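Local coordinates for thiosulfate sulfurtransferase (Pseudomonas aeruginosa, PDB 1YT8), which probably transfers sulfur from thiosulfate to cyanide, using a chain of repeated rhodanese-like domains, at residues E146-D151 against P185-I190; E431-T436 against A452-P457; L24-V29 against L41-L46. One frame throughout, in Å; residues are numbered along the deposited sequence.

Interaction 1 of 3, residues E146-D151 against P185-I190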
loop_
_atom_site.group_PDB
_atom_site.type_symbol
_atom_site.label_atom_id
_atom_site.label_comp_id
_atom_site.label_asym_id
_atom_site.label_seq_id
_atom_site.Cartn_x
_atom_site.Cartn_y
_atom_site.Cartn_z
ATOM N N GLU A 146 17.370 -0.578 30.751
ATOM C CA GLU A 146 18.166 -0.868 29.570
ATOM C C GLU A 146 17.213 -1.512 28.573
ATOM O O GLU A 146 16.932 -2.713 28.638
ATOM C CB GLU A 146 19.301 -1.838 29.898
ATOM C CG GLU A 146 20.152 -2.204 28.686
ATOM C CD GLU A 146 21.323 -3.093 29.054
ATOM O OE1 GLU A 146 21.084 -4.164 29.651
ATOM O OE2 GLU A 146 22.482 -2.727 28.744
ATOM N N ALA A 147 16.704 -0.693 27.662
ATOM C CA ALA A 147 15.764 -1.165 26.665
ATOM C C ALA A 147 15.748 -0.201 25.498
ATOM O O ALA A 147 15.987 0.991 25.670
ATOM C CB ALA A 147 14.365 -1.256 27.269
ATOM N N VAL A 148 15.478 -0.721 24.310
ATOM C CA VAL A 148 15.386 0.125 23.131
ATOM C C VAL A 148 13.999 -0.083 22.550
ATOM O O VAL A 148 13.454 -1.188 22.600
ATOM C CB VAL A 148 16.467 -0.218 22.073
ATOM C CG1 VAL A 148 17.849 0.122 22.626
ATOM C CG2 VAL A 148 16.390 -1.682 21.677
ATOM N N ILE A 149 13.409 0.994 22.044
ATOM C CA ILE A 149 12.082 0.933 21.449
ATOM C C ILE A 149 12.287 1.148 19.959
ATOM O O ILE A 149 12.745 2.208 19.533
ATOM C CB ILE A 149 11.160 2.028 22.031
ATOM C CG1 ILE A 149 11.076 1.865 23.554
ATOM C CG2 ILE A 149 9.761 1.924 21.416
ATOM C CD1 ILE A 149 10.181 2.877 24.259
ATOM N N LEU A 150 11.963 0.125 19.175
ATOM C CA LEU A 150 12.137 0.178 17.728
ATOM C C LEU A 150 10.792 0.327 17.027
ATOM O O LEU A 150 9.883 -0.481 17.229
ATOM C CB LEU A 150 12.847 -1.089 17.251
ATOM C CG LEU A 150 14.073 -1.479 18.091
ATOM C CD1 LEU A 150 14.716 -2.721 17.498
ATOM C CD2 LEU A 150 15.076 -0.333 18.138
ATOM N N ASP A 151 10.683 1.366 16.203
ATOM C CA ASP A 151 9.462 1.672 15.464
ATOM C C ASP A 151 9.520 1.003 14.089
ATOM O O ASP A 151 10.352 1.366 13.251
ATOM C CB ASP A 151 9.339 3.187 15.319
ATOM C CG ASP A 151 7.946 3.626 14.953
ATOM O OD1 ASP A 151 7.383 3.066 13.990
ATOM O OD2 ASP A 151 7.419 4.539 15.628
ATOM N N PRO A 185 22.788 -8.838 25.424
ATOM C CA PRO A 185 21.638 -9.748 25.492
ATOM C C PRO A 185 20.639 -9.405 26.595
ATOM O O PRO A 185 19.485 -9.835 26.551
ATOM C CB PRO A 185 22.292 -11.116 25.691
ATOM C CG PRO A 185 23.544 -10.783 26.437
ATOM C CD PRO A 185 24.043 -9.556 25.703
ATOM N N ARG A 186 21.074 -8.628 27.583
ATOM C CA ARG A 186 20.189 -8.237 28.680
ATOM C C ARG A 186 19.250 -7.099 28.269
ATOM O O ARG A 186 18.194 -6.909 28.873
ATOM C CB ARG A 186 21.010 -7.794 29.896
ATOM C CG ARG A 186 21.877 -8.882 30.507
ATOM C CD ARG A 186 22.825 -8.296 31.543
ATOM N NE ARG A 186 23.697 -7.277 30.959
ATOM C CZ ARG A 186 24.624 -6.605 31.633
ATOM N NH1 ARG A 186 24.811 -6.838 32.926
ATOM N NH2 ARG A 186 25.366 -5.697 31.016
ATOM N N THR A 187 19.638 -6.348 27.242
ATOM C CA THR A 187 18.839 -5.220 26.758
ATOM C C THR A 187 17.485 -5.649 26.199
ATOM O O THR A 187 17.411 -6.482 25.289
ATOM C CB THR A 187 19.586 -4.436 25.649
ATOM O OG1 THR A 187 20.820 -3.932 26.166
ATOM C CG2 THR A 187 18.746 -3.261 25.152
ATOM N N ARG A 188 16.416 -5.076 26.744
ATOM C CA ARG A 188 15.074 -5.392 26.267
ATOM C C ARG A 188 14.863 -4.737 24.911
ATOM O O ARG A 188 15.336 -3.625 24.669
ATOM C CB ARG A 188 14.007 -4.852 27.219
ATOM C CG ARG A 188 14.099 -5.353 28.640
ATOM C CD ARG A 188 12.821 -5.040 29.399
ATOM N NE ARG A 188 11.679 -5.642 28.728
ATOM C CZ ARG A 188 10.640 -6.189 29.347
ATOM N NH1 ARG A 188 10.582 -6.218 30.670
ATOM N NH2 ARG A 188 9.664 -6.721 28.632
ATOM N N VAL A 189 14.149 -5.429 24.032
ATOM C CA VAL A 189 13.836 -4.891 22.719
ATOM C C VAL A 189 12.319 -4.816 22.651
ATOM O O VAL A 189 11.623 -5.822 22.821
ATOM C CB VAL A 189 14.385 -5.782 21.581
ATOM C CG1 VAL A 189 13.877 -5.284 20.224
ATOM C CG2 VAL A 189 15.908 -5.744 21.593
ATOM N N ILE A 190 11.820 -3.605 22.440
ATOM C CA ILE A 190 10.390 -3.344 22.359
ATOM C C ILE A 190 10.092 -2.818 20.959
ATOM O O ILE A 190 10.737 -1.877 20.500
ATOM C CB ILE A 190 9.981 -2.283 23.401
ATOM C CG1 ILE A 190 10.311 -2.791 24.808
ATOM C CG2 ILE A 190 8.495 -1.968 23.276
ATOM C CD1 ILE A 190 10.179 -1.737 25.895
HETATM O O HOH W 1 16.768 -5.040 30.536
#
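Glu-146 lays its extended side chain across that of Thr-187 at about a right angle, CD coming as close as 3.0 Å to Thr-187 OG1, a tight contact with no hydrogen bond between hydroxyl and carboxylate. CG stands anti to the backbone N (chi1 179°), which starts the chain on its way over the threonine, while Thr-187 CG2 packs against Ala-147 CA. The carboxylate of Glu-146 also passes near Arg-186, but OE1 and NE are 4.3 Å apart with the oxygen well out of the guanidinium plane; the salt bridge of that arginine is to Asp-184. A water donates to both Glu-146 O and Arg-186 O. From here inward, 147-151 and 188-190 run parallel as neighbouring strands of the five-stranded parallel sheet of a rhodanese-like domain. Four backbone bonds zip them together, from Arg-188 N to Glu-146 O at the loop end to Leu-150 N to Ile-190 O (2.7 Å) deeper in. Ala-147 CB meets Arg-188 CB at 3.6 Å on the sheet face shared with Ile-149 and Ile-190, which helix 134-142 covers. On the other face the side chains of Val-148 and Val-189 lie side by side, and Leu-150 CD1 reaches Val-189 CG1 at 3.8 Å, beneath helix 174-181.

Interaction 2 of 3, residues E431-T436 against A452-P457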
loop_
_atom_site.group_PDB
_atom_site.type_symbol
_atom_site.label_atom_id
_atom_site.label_comp_id
_atom_site.label_asym_id
_atom_site.label_seq_id
_atom_site.Cartn_x
_atom_site.Cartn_y
_atom_site.Cartn_z
ATOM N N GLU A 431 -16.270 27.899 -21.628
ATOM C CA GLU A 431 -15.959 28.058 -23.039
ATOM C C GLU A 431 -14.841 27.084 -23.390
ATOM O O GLU A 431 -14.685 26.682 -24.544
ATOM C CB GLU A 431 -15.537 29.502 -23.331
ATOM C CG GLU A 431 -16.617 30.515 -22.954
ATOM C CD GLU A 431 -16.397 31.890 -23.559
ATOM O OE1 GLU A 431 -15.343 32.507 -23.299
ATOM O OE2 GLU A 431 -17.292 32.357 -24.298
ATOM N N ARG A 432 -14.081 26.685 -22.372
ATOM C CA ARG A 432 -12.971 25.762 -22.562
ATOM C C ARG A 432 -12.502 25.207 -21.220
ATOM O O ARG A 432 -12.579 25.884 -20.193
ATOM C CB ARG A 432 -11.815 26.484 -23.256
ATOM C CG ARG A 432 -11.410 27.776 -22.560
ATOM C CD ARG A 432 -10.610 28.693 -23.474
ATOM N NE ARG A 432 -10.262 29.946 -22.808
ATOM C CZ ARG A 432 -9.671 30.976 -23.407
ATOM N NH1 ARG A 432 -9.359 30.910 -24.694
ATOM N NH2 ARG A 432 -9.388 32.077 -22.719
ATOM N N TYR A 433 -12.014 23.971 -21.240
ATOM C CA TYR A 433 -11.526 23.312 -20.035
ATOM C C TYR A 433 -10.036 23.039 -20.136
ATOM O O TYR A 433 -9.523 22.725 -21.210
ATOM C CB TYR A 433 -12.233 21.971 -19.832
ATOM C CG TYR A 433 -13.699 22.060 -19.496
ATOM C CD1 TYR A 433 -14.132 22.103 -18.169
ATOM C CD2 TYR A 433 -14.659 22.075 -20.503
ATOM C CE1 TYR A 433 -15.489 22.154 -17.860
ATOM C CE2 TYR A 433 -16.014 22.130 -20.206
ATOM C CZ TYR A 433 -16.424 22.168 -18.884
ATOM O OH TYR A 433 -17.766 22.226 -18.602
ATOM N N VAL A 434 -9.348 23.157 -19.007
ATOM C CA VAL A 434 -7.925 22.875 -18.935
ATOM C C VAL A 434 -7.784 21.899 -17.770
ATOM O O VAL A 434 -8.192 22.201 -16.648
ATOM C CB VAL A 434 -7.096 24.141 -18.654
ATOM C CG1 VAL A 434 -5.624 23.763 -18.504
ATOM C CG2 VAL A 434 -7.265 25.138 -19.801
ATOM N N LEU A 435 -7.228 20.723 -18.043
ATOM C CA LEU A 435 -7.076 19.705 -17.007
ATOM C C LEU A 435 -5.654 19.651 -16.458
ATOM O O LEU A 435 -4.684 19.815 -17.197
ATOM C CB LEU A 435 -7.463 18.333 -17.568
ATOM C CG LEU A 435 -8.697 18.286 -18.483
ATOM C CD1 LEU A 435 -8.990 16.833 -18.826
ATOM C CD2 LEU A 435 -9.905 18.930 -17.813
ATOM N N THR A 436 -5.535 19.416 -15.156
ATOM C CA THR A 436 -4.224 19.337 -14.532
ATOM C C THR A 436 -4.207 18.327 -13.389
ATOM O O THR A 436 -5.234 17.778 -13.000
ATOM C CB THR A 436 -3.787 20.718 -13.971
ATOM O OG1 THR A 436 -2.409 20.669 -13.574
ATOM C CG2 THR A 436 -4.631 21.095 -12.756
ATOM N N ALA A 452 -16.210 14.369 -24.143
ATOM C CA ALA A 452 -17.477 13.687 -24.405
ATOM C C ALA A 452 -18.636 14.254 -23.592
ATOM O O ALA A 452 -19.718 14.510 -24.129
ATOM C CB ALA A 452 -17.331 12.190 -24.130
ATOM N N LEU A 453 -18.408 14.461 -22.300
ATOM C CA LEU A 453 -19.447 14.985 -21.422
ATOM C C LEU A 453 -19.794 16.455 -21.661
ATOM O O LEU A 453 -20.956 16.848 -21.536
ATOM C CB LEU A 453 -19.035 14.796 -19.954
ATOM C CG LEU A 453 -18.892 13.352 -19.466
ATOM C CD1 LEU A 453 -18.147 13.330 -18.132
ATOM C CD2 LEU A 453 -20.276 12.717 -19.334
ATOM N N SER A 454 -18.800 17.264 -22.013
ATOM C CA SER A 454 -19.039 18.694 -22.211
ATOM C C SER A 454 -19.260 19.160 -23.642
ATOM O O SER A 454 -19.979 20.135 -23.870
ATOM C CB SER A 454 -17.884 19.507 -21.622
ATOM O OG SER A 454 -16.720 19.383 -22.421
ATOM N N GLY A 455 -18.633 18.484 -24.599
ATOM C CA GLY A 455 -18.769 18.893 -25.983
ATOM C C GLY A 455 -18.069 20.228 -26.179
ATOM O O GLY A 455 -18.355 20.961 -27.128
ATOM N N LYS A 456 -17.144 20.538 -25.274
ATOM C CA LYS A 456 -16.388 21.789 -25.318
ATOM C C LYS A 456 -14.903 21.534 -25.569
ATOM O O LYS A 456 -14.431 20.400 -25.467
ATOM C CB LYS A 456 -16.544 22.540 -23.987
ATOM C CG LYS A 456 -17.960 22.997 -23.657
ATOM C CD LYS A 456 -18.416 24.104 -24.607
ATOM C CE LYS A 456 -19.745 24.699 -24.175
ATOM N NZ LYS A 456 -20.816 23.666 -24.121
ATOM N N PRO A 457 -14.144 22.592 -25.905
ATOM C CA PRO A 457 -12.706 22.450 -26.157
ATOM C C PRO A 457 -12.027 22.046 -24.847
ATOM O O PRO A 457 -12.275 22.656 -23.804
ATOM C CB PRO A 457 -12.290 23.854 -26.602
ATOM C CG PRO A 457 -13.540 24.412 -27.211
ATOM C CD PRO A 457 -14.599 23.954 -26.240
#
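Tyr-433 brings the CE2 corner of its ring against Ser-454, whose CB lies 3.5 Å from CE2 and whose OG is almost as near. CG stands anti to the carbonyl carbon (chi1 -68°), and from there the ring reaches the end of helix 441-454. Lys-456 CB meets the same corner in the plane of the ring, 3.8 Å from CE2, so serine and lysine both press on one part of the tyrosine. Beyond CB the lysine chain bends at chi2 and chi4, and the ammonium group turns off from the strand. Ser-454 OG sits between its own backbone N and carbonyl carbon (chi1 72°), where it accepts a 3.1 Å bond from Lys-456 N and forms an ST turn; it also bonds to Val-450 O. Gly-455, with positive phi, is the first residue to leave the helix. This turn belongs to the beta-alpha-beta unit of strand 432-436, helix 441-454 and strand 458-461 in a rhodanese-like domain, and it leads the chain back to the sheet. There Tyr-433 N donates to Pro-457 O at 2.9 Å, nearly straight at 168°, and Phe-459 continues the backbone pairing with Tyr-433. The Pro-457 ring lies against the carbonyl of Glu-431, CD 3.2 Å from its O. Arg-432 extends from CG to NE, leaving the contact for Thr-393 and a cation-pi interaction with Trp-387.

Interaction 3 of 3, residues L24-V29 against L41-L46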
loop_
_atom_site.group_PDB
_atom_site.type_symbol
_atom_site.label_atom_id
_atom_site.label_comp_id
_atom_site.label_asym_id
_atom_site.label_seq_id
_atom_site.Cartn_x
_atom_site.Cartn_y
_atom_site.Cartn_z
ATOM N N LEU A 24 -6.433 -14.885 -9.443
ATOM C CA LEU A 24 -7.601 -14.049 -9.680
ATOM C C LEU A 24 -7.341 -12.651 -9.144
ATOM O O LEU A 24 -6.520 -12.452 -8.244
ATOM C CB LEU A 24 -8.840 -14.640 -8.991
ATOM C CG LEU A 24 -8.879 -14.686 -7.459
ATOM C CD1 LEU A 24 -9.337 -13.342 -6.896
ATOM C CD2 LEU A 24 -9.837 -15.775 -7.015
ATOM N N ALA A 25 -8.033 -11.679 -9.723
ATOM C CA ALA A 25 -7.921 -10.300 -9.284
ATOM C C ALA A 25 -9.345 -9.803 -9.064
ATOM O O ALA A 25 -10.110 -9.659 -10.016
ATOM C CB ALA A 25 -7.215 -9.453 -10.345
ATOM N N LEU A 26 -9.700 -9.588 -7.800
ATOM C CA LEU A 26 -11.026 -9.093 -7.426
ATOM C C LEU A 26 -10.816 -7.616 -7.126
ATOM O O LEU A 26 -10.278 -7.261 -6.075
ATOM C CB LEU A 26 -11.529 -9.821 -6.178
ATOM C CG LEU A 26 -12.877 -9.391 -5.599
ATOM C CD1 LEU A 26 -13.967 -9.563 -6.648
ATOM C CD2 LEU A 26 -13.188 -10.224 -4.367
ATOM N N LEU A 27 -11.242 -6.759 -8.046
ATOM C CA LEU A 27 -11.026 -5.326 -7.896
ATOM C C LEU A 27 -12.242 -4.476 -7.552
ATOM O O LEU A 27 -13.243 -4.485 -8.267
ATOM C CB LEU A 27 -10.394 -4.778 -9.180
ATOM C CG LEU A 27 -9.138 -5.475 -9.708
ATOM C CD1 LEU A 27 -8.722 -4.847 -11.037
ATOM C CD2 LEU A 27 -8.017 -5.360 -8.683
ATOM N N ASP A 28 -12.134 -3.736 -6.453
ATOM C CA ASP A 28 -13.184 -2.825 -6.016
ATOM C C ASP A 28 -12.790 -1.523 -6.712
ATOM O O ASP A 28 -11.753 -0.938 -6.392
ATOM C CB ASP A 28 -13.126 -2.641 -4.498
ATOM C CG ASP A 28 -14.310 -1.852 -3.951
ATOM O OD1 ASP A 28 -14.769 -0.899 -4.623
ATOM O OD2 ASP A 28 -14.776 -2.178 -2.840
ATOM N N VAL A 29 -13.596 -1.070 -7.666
ATOM C CA VAL A 29 -13.261 0.148 -8.396
ATOM C C VAL A 29 -13.800 1.457 -7.820
ATOM O O VAL A 29 -13.650 2.513 -8.432
ATOM C CB VAL A 29 -13.677 0.034 -9.883
ATOM C CG1 VAL A 29 -12.883 -1.081 -10.549
ATOM C CG2 VAL A 29 -15.179 -0.231 -9.995
ATOM N N LEU A 41 -12.579 -9.942 1.796
ATOM C CA LEU A 41 -11.222 -10.066 2.324
ATOM C C LEU A 41 -10.088 -9.859 1.322
ATOM O O LEU A 41 -9.147 -9.103 1.588
ATOM C CB LEU A 41 -11.054 -11.431 2.995
ATOM C CG LEU A 41 -9.686 -11.739 3.607
ATOM C CD1 LEU A 41 -9.297 -10.633 4.589
ATOM C CD2 LEU A 41 -9.750 -13.089 4.322
ATOM N N PHE A 42 -10.173 -10.521 0.172
ATOM C CA PHE A 42 -9.117 -10.419 -0.826
ATOM C C PHE A 42 -9.371 -9.467 -1.982
ATOM O O PHE A 42 -8.671 -9.504 -3.002
ATOM C CB PHE A 42 -8.758 -11.822 -1.327
ATOM C CG PHE A 42 -8.087 -12.663 -0.277
ATOM C CD1 PHE A 42 -6.812 -12.331 0.175
ATOM C CD2 PHE A 42 -8.761 -13.719 0.333
ATOM C CE1 PHE A 42 -6.215 -13.032 1.227
ATOM C CE2 PHE A 42 -8.177 -14.426 1.385
ATOM C CZ PHE A 42 -6.901 -14.081 1.834
ATOM N N ALA A 43 -10.357 -8.595 -1.811
ATOM C CA ALA A 43 -10.654 -7.606 -2.832
ATOM C C ALA A 43 -9.584 -6.521 -2.732
ATOM O O ALA A 43 -9.295 -6.016 -1.644
ATOM C CB ALA A 43 -12.040 -7.002 -2.603
ATOM N N ALA A 44 -8.984 -6.187 -3.866
ATOM C CA ALA A 44 -7.965 -5.152 -3.918
ATOM C C ALA A 44 -8.652 -3.891 -4.408
ATOM O O ALA A 44 -9.513 -3.953 -5.284
ATOM C CB ALA A 44 -6.851 -5.555 -4.882
ATOM N N ASN A 45 -8.284 -2.744 -3.846
ATOM C CA ASN A 45 -8.904 -1.498 -4.263
ATOM C C ASN A 45 -8.111 -0.803 -5.362
ATOM O O ASN A 45 -6.961 -0.422 -5.166
ATOM C CB ASN A 45 -9.066 -0.560 -3.060
ATOM C CG ASN A 45 -9.776 0.739 -3.414
ATOM O OD1 ASN A 45 -10.738 0.751 -4.186
ATOM N ND2 ASN A 45 -9.321 1.836 -2.827
ATOM N N LEU A 46 -8.724 -0.673 -6.531
ATOM C CA LEU A 46 -8.098 0.030 -7.642
ATOM C C LEU A 46 -9.182 0.928 -8.219
ATOM O O LEU A 46 -9.895 0.557 -9.150
ATOM C CB LEU A 46 -7.567 -0.937 -8.708
ATOM C CG LEU A 46 -6.944 -0.240 -9.932
ATOM C CD1 LEU A 46 -6.042 0.901 -9.485
ATOM C CD2 LEU A 46 -6.168 -1.251 -10.772
HETATM O O HOH W 2 -7.781 -9.919 -5.660
#
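Leu-26 and Ala-43 begin a parallel pairing between strand 25-28 and the short edge strand 44-45, joined through helix 32-35 as a beta-alpha-beta unit of a rhodanese-like domain. Three backbone hydrogen bonds make the ladder. Ala-44 N donates to Leu-26 O at 2.8 Å; Asp-28 N returns a bond to Ala-44 O, and Leu-46 N donates to Asp-28 O at 3.0 Å. The alternation of donors and acceptors places Leu-27 beside Ala-44 and Asp-28 beside Asn-45. CA-H...O contacts supplement these bonds, among them Leu-27 CA to Ala-44 O at 3.3 Å. Where the ladder starts, a water bridges the two segments, accepting from Leu-26 N and donating to Phe-42 O.

The apolar contacts fall on both faces of the sheet. Leu-26 CG, anti to the backbone N (chi1 177°), is thereby put 3.9 Å from Ala-43 CB, and CD2 beyond it lies 3.8 Å from the same Ala-43 CB; Tyr-69 of strand 66-69 touches both residues. On the face of Leu-27 and Ala-44, Leu-27 divides its methyls: CD2 packs on Ala-44 CB at 4.0 Å, while CD1 approaches Leu-46 CD2. Arg-58 of helix 51-58 touches both Ala-44 and Leu-46.

Polar side chains share the face of Asp-28 and Asn-45, next to Phe-35 of helix 32-35. Asp-28 OD2 forms a salt bridge with Arg-30 and a weak hydrogen bond with Tyr-69 OH, so the buried carboxylate has partners beyond the paired strands. At the end of the pairing, Val-29 CG1 rests 3.7 Å from Leu-46 O.

The three contacts come from three different rhodanese-like domains and do not touch; the centres of interactions 1 and 2 are about 59 Å apart, on opposite sides of the chain's centre. Interaction 3 is buried, interaction 1 partly so, and interaction 2 lies at the surface. Interactions 1 and 3 both pair parallel strands, but different ones of the common five-stranded order: 1 joins the second and fourth strands of its domain, 3 the second to the edge strand. Interaction 2 instead sets a fourth strand against the turn after the following helix, trading a backbone ladder for a single backbone hydrogen bond between the segments and tyrosine packing. Charged side chains fringe interactions 1 and 2, whereas interaction 3 has no exposed residue among those that touch, and its paired Asp-28 is buried.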